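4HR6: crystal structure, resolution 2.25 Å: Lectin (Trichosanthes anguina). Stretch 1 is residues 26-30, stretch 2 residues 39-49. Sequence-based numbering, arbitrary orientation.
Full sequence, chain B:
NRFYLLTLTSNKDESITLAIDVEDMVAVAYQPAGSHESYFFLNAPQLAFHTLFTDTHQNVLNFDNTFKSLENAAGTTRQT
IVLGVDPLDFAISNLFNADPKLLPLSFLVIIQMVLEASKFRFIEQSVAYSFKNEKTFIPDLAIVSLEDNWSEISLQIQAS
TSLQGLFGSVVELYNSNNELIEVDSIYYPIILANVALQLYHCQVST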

# COMPACT_ATOMS: atom_id res chain seq x y z
N VAL B 26 -8.55 -0.87 -18.76
CA VAL B 26 -7.86 -1.74 -19.70
C VAL B 26 -7.64 -0.98 -21.00
O VAL B 26 -8.42 -0.09 -21.36
N ALA B 27 -6.58 -1.35 -21.70
CA ALA B 27 -6.33 -0.88 -23.04
C ALA B 27 -7.33 -1.53 -23.99
O ALA B 27 -7.53 -2.72 -23.94
N VAL B 28 -7.96 -0.75 -24.85
CA VAL B 28 -8.94 -1.31 -25.80
C VAL B 28 -8.56 -1.17 -27.27
O VAL B 28 -9.06 -1.93 -28.10
N ALA B 29 -7.76 -0.18 -27.60
CA ALA B 29 -7.40 0.08 -28.98
C ALA B 29 -6.19 0.98 -29.06
O ALA B 29 -5.84 1.64 -28.08
N TYR B 30 -5.55 1.00 -30.22
CA TYR B 30 -4.54 2.02 -30.49
C TYR B 30 -4.51 2.39 -31.96
O TYR B 30 -5.01 1.64 -32.81
N TYR B 39 -6.39 -0.47 -34.38
CA TYR B 39 -6.41 -1.87 -33.97
C TYR B 39 -7.11 -1.98 -32.64
O TYR B 39 -6.82 -1.23 -31.71
N PHE B 40 -8.06 -2.91 -32.58
CA PHE B 40 -8.96 -3.05 -31.44
C PHE B 40 -8.77 -4.44 -30.91
O PHE B 40 -8.65 -5.39 -31.70
N PHE B 41 -8.75 -4.57 -29.59
CA PHE B 41 -8.78 -5.90 -28.98
C PHE B 41 -10.11 -6.56 -29.27
O PHE B 41 -11.13 -5.89 -29.39
N LEU B 42 -10.07 -7.88 -29.34
CA LEU B 42 -11.21 -8.71 -29.63
C LEU B 42 -12.35 -8.48 -28.62
O LEU B 42 -13.52 -8.55 -28.98
N ASN B 43 -12.02 -8.16 -27.38
CA ASN B 43 -13.03 -7.93 -26.37
C ASN B 43 -13.20 -6.47 -26.05
O ASN B 43 -13.74 -6.13 -25.01
N ALA B 44 -12.75 -5.58 -26.92
CA ALA B 44 -13.05 -4.16 -26.70
C ALA B 44 -14.56 -4.00 -26.60
O ALA B 44 -15.31 -4.66 -27.35
N PRO B 45 -15.02 -3.11 -25.71
CA PRO B 45 -16.46 -2.87 -25.61
C PRO B 45 -17.05 -2.28 -26.90
O PRO B 45 -16.36 -1.57 -27.66
N GLN B 46 -18.32 -2.58 -27.14
CA GLN B 46 -19.00 -2.18 -28.38
C GLN B 46 -18.93 -0.68 -28.64
O GLN B 46 -18.73 -0.22 -29.76
N LEU B 47 -19.10 0.09 -27.57
CA LEU B 47 -19.06 1.51 -27.63
C LEU B 47 -17.72 2.05 -28.14
O LEU B 47 -17.67 3.13 -28.73
N ALA B 48 -16.63 1.32 -27.89
CA ALA B 48 -15.31 1.70 -28.39
C ALA B 48 -15.30 1.80 -29.91
O ALA B 48 -14.72 2.74 -30.47
N PHE B 49 -15.93 0.85 -30.59
CA PHE B 49 -15.94 0.86 -32.06
C PHE B 49 -16.73 2.02 -32.63
O PHE B 49 -16.47 2.44 -33.76

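Residues 26-30 run antiparallel to the start of the second stretch, and three backbone hydrogen bonds fix the side chains in register: F41 N to V28 O, Y30 N to Y39 O, and Y39 N to Y30 O, each 3.0 Å long. Between the stretches the side-chain contacts are apolar.

V26, an m rotamer, lies out of reach. A27 points sideways, and its methyl is small enough to lie beside the ring of F41, with A27 CB 4.2 Å from F41 CE1. The F41 side chain (chi1 m) points toward the first strand; its CD1 comes within 3.4 Å of A27 O.

V28 buries more surface than any other residue of the pair. Its CB points sideways, and in the m rotamer its branched side chain meets the chain from the end of the turn into the helix. V28 CB is 4.1 Å from A44 CB, V28 CG1 is 3.7 Å from P45 CD, and V28 CG2 is 4.4 Å from A48 CB. The compact alanines and the proline ring suit this place, offering apolar surface to a short, branched residue. A type I turn from F41 to A44, closed by A44 N to F41 O at 3.0 Å, precedes P45; L42, at the turn, points away.

A29 and F40 share one face of the sheet as a non-hydrogen-bonded pair. A29 CB sits 3.7 Å from F40 CD2, almost directly above the ring centre, a CH-pi contact that a flat aromatic side chain (chi1 m) readily accepts from a methyl.

On the opposite face, Y30 (chi1 p) and Y39 (chi1 m) bring Y30 CZ to 3.7 Å from Y39 CD1. Their planes are nearly parallel, at 23°, but slid apart so that the rings barely overlap. Y30 OH finds its hydrogen-bond partner elsewhere in the structure.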

# COMPACT_ATOMS: atom_id res chain seq x y z
CB VAL B 26 -8.63 -3.03 -20.03
CG1 VAL B 26 -8.67 -3.94 -18.81
CG2 VAL B 26 -10.04 -2.72 -20.54
CB ALA B 27 -4.91 -1.22 -23.45
CB VAL B 28 -10.35 -0.69 -25.60
CG1 VAL B 28 -10.82 -0.91 -24.19
CG2 VAL B 28 -10.37 0.79 -25.92
CB ALA B 29 -8.56 0.76 -29.70
CB TYR B 30 -3.13 1.57 -30.06
CG TYR B 30 -2.38 0.72 -31.06
CD1 TYR B 30 -1.41 1.28 -31.90
CD2 TYR B 30 -2.60 -0.63 -31.15
CE1 TYR B 30 -0.70 0.50 -32.81
CE2 TYR B 30 -1.92 -1.41 -32.06
CZ TYR B 30 -0.97 -0.84 -32.87
OH TYR B 30 -0.30 -1.63 -33.75
CB TYR B 39 -4.99 -2.43 -33.90
CG TYR B 39 -4.26 -2.27 -35.20
CD1 TYR B 39 -3.59 -1.10 -35.48
CD2 TYR B 39 -4.28 -3.27 -36.16
CE1 TYR B 39 -2.94 -0.93 -36.68
CE2 TYR B 39 -3.63 -3.10 -37.37
CZ TYR B 39 -2.96 -1.92 -37.62
OH TYR B 39 -2.30 -1.71 -38.81
CB PHE B 40 -10.41 -2.86 -31.87
CG PHE B 40 -10.82 -1.43 -32.03
CD1 PHE B 40 -10.40 -0.69 -33.11
CD2 PHE B 40 -11.64 -0.83 -31.09
CE1 PHE B 40 -10.79 0.63 -33.25
CE2 PHE B 40 -12.02 0.50 -31.21
CZ PHE B 40 -11.60 1.23 -32.31
CB PHE B 41 -8.54 -5.82 -27.46
CG PHE B 41 -7.11 -5.57 -27.09
CD1 PHE B 41 -6.65 -4.29 -26.87
CD2 PHE B 41 -6.21 -6.62 -27.00
CE1 PHE B 41 -5.32 -4.04 -26.55
CE2 PHE B 41 -4.88 -6.39 -26.68
CZ PHE B 41 -4.43 -5.09 -26.45
CB LEU B 42 -10.74 -10.16 -29.63
CG LEU B 42 -11.68 -11.28 -30.08
CD1 LEU B 42 -12.30 -10.99 -31.45
CD2 LEU B 42 -10.89 -12.57 -30.10
CB ASN B 43 -12.70 -8.73 -25.12
CG ASN B 43 -11.45 -8.24 -24.42
OD1 ASN B 43 -10.54 -7.74 -25.07
ND2 ASN B 43 -11.40 -8.37 -23.12
CB ALA B 44 -12.54 -3.30 -27.83
CB PRO B 45 -16.59 -1.89 -24.44
CG PRO B 45 -15.23 -1.30 -24.24
CD PRO B 45 -14.22 -2.18 -24.90
CB GLN B 46 -20.48 -2.57 -28.30
CG GLN B 46 -20.75 -4.04 -28.47
CD GLN B 46 -22.21 -4.31 -28.79
OE1 GLN B 46 -23.04 -4.47 -27.89
NE2 GLN B 46 -22.52 -4.38 -30.07
CB LEU B 47 -19.35 2.07 -26.24
CG LEU B 47 -19.50 3.59 -26.15
CD1 LEU B 47 -20.87 3.98 -26.67
CD2 LEU B 47 -19.31 4.05 -24.71
CB ALA B 48 -14.24 0.72 -27.93
CB PHE B 49 -16.51 -0.43 -32.62
CG PHE B 49 -15.68 -1.62 -32.33
CD1 PHE B 49 -15.92 -2.39 -31.22
CD2 PHE B 49 -14.63 -1.96 -33.17
CE1 PHE B 49 -15.14 -3.50 -30.96
CE2 PHE B 49 -13.86 -3.07 -32.92
CZ PHE B 49 -14.10 -3.83 -31.80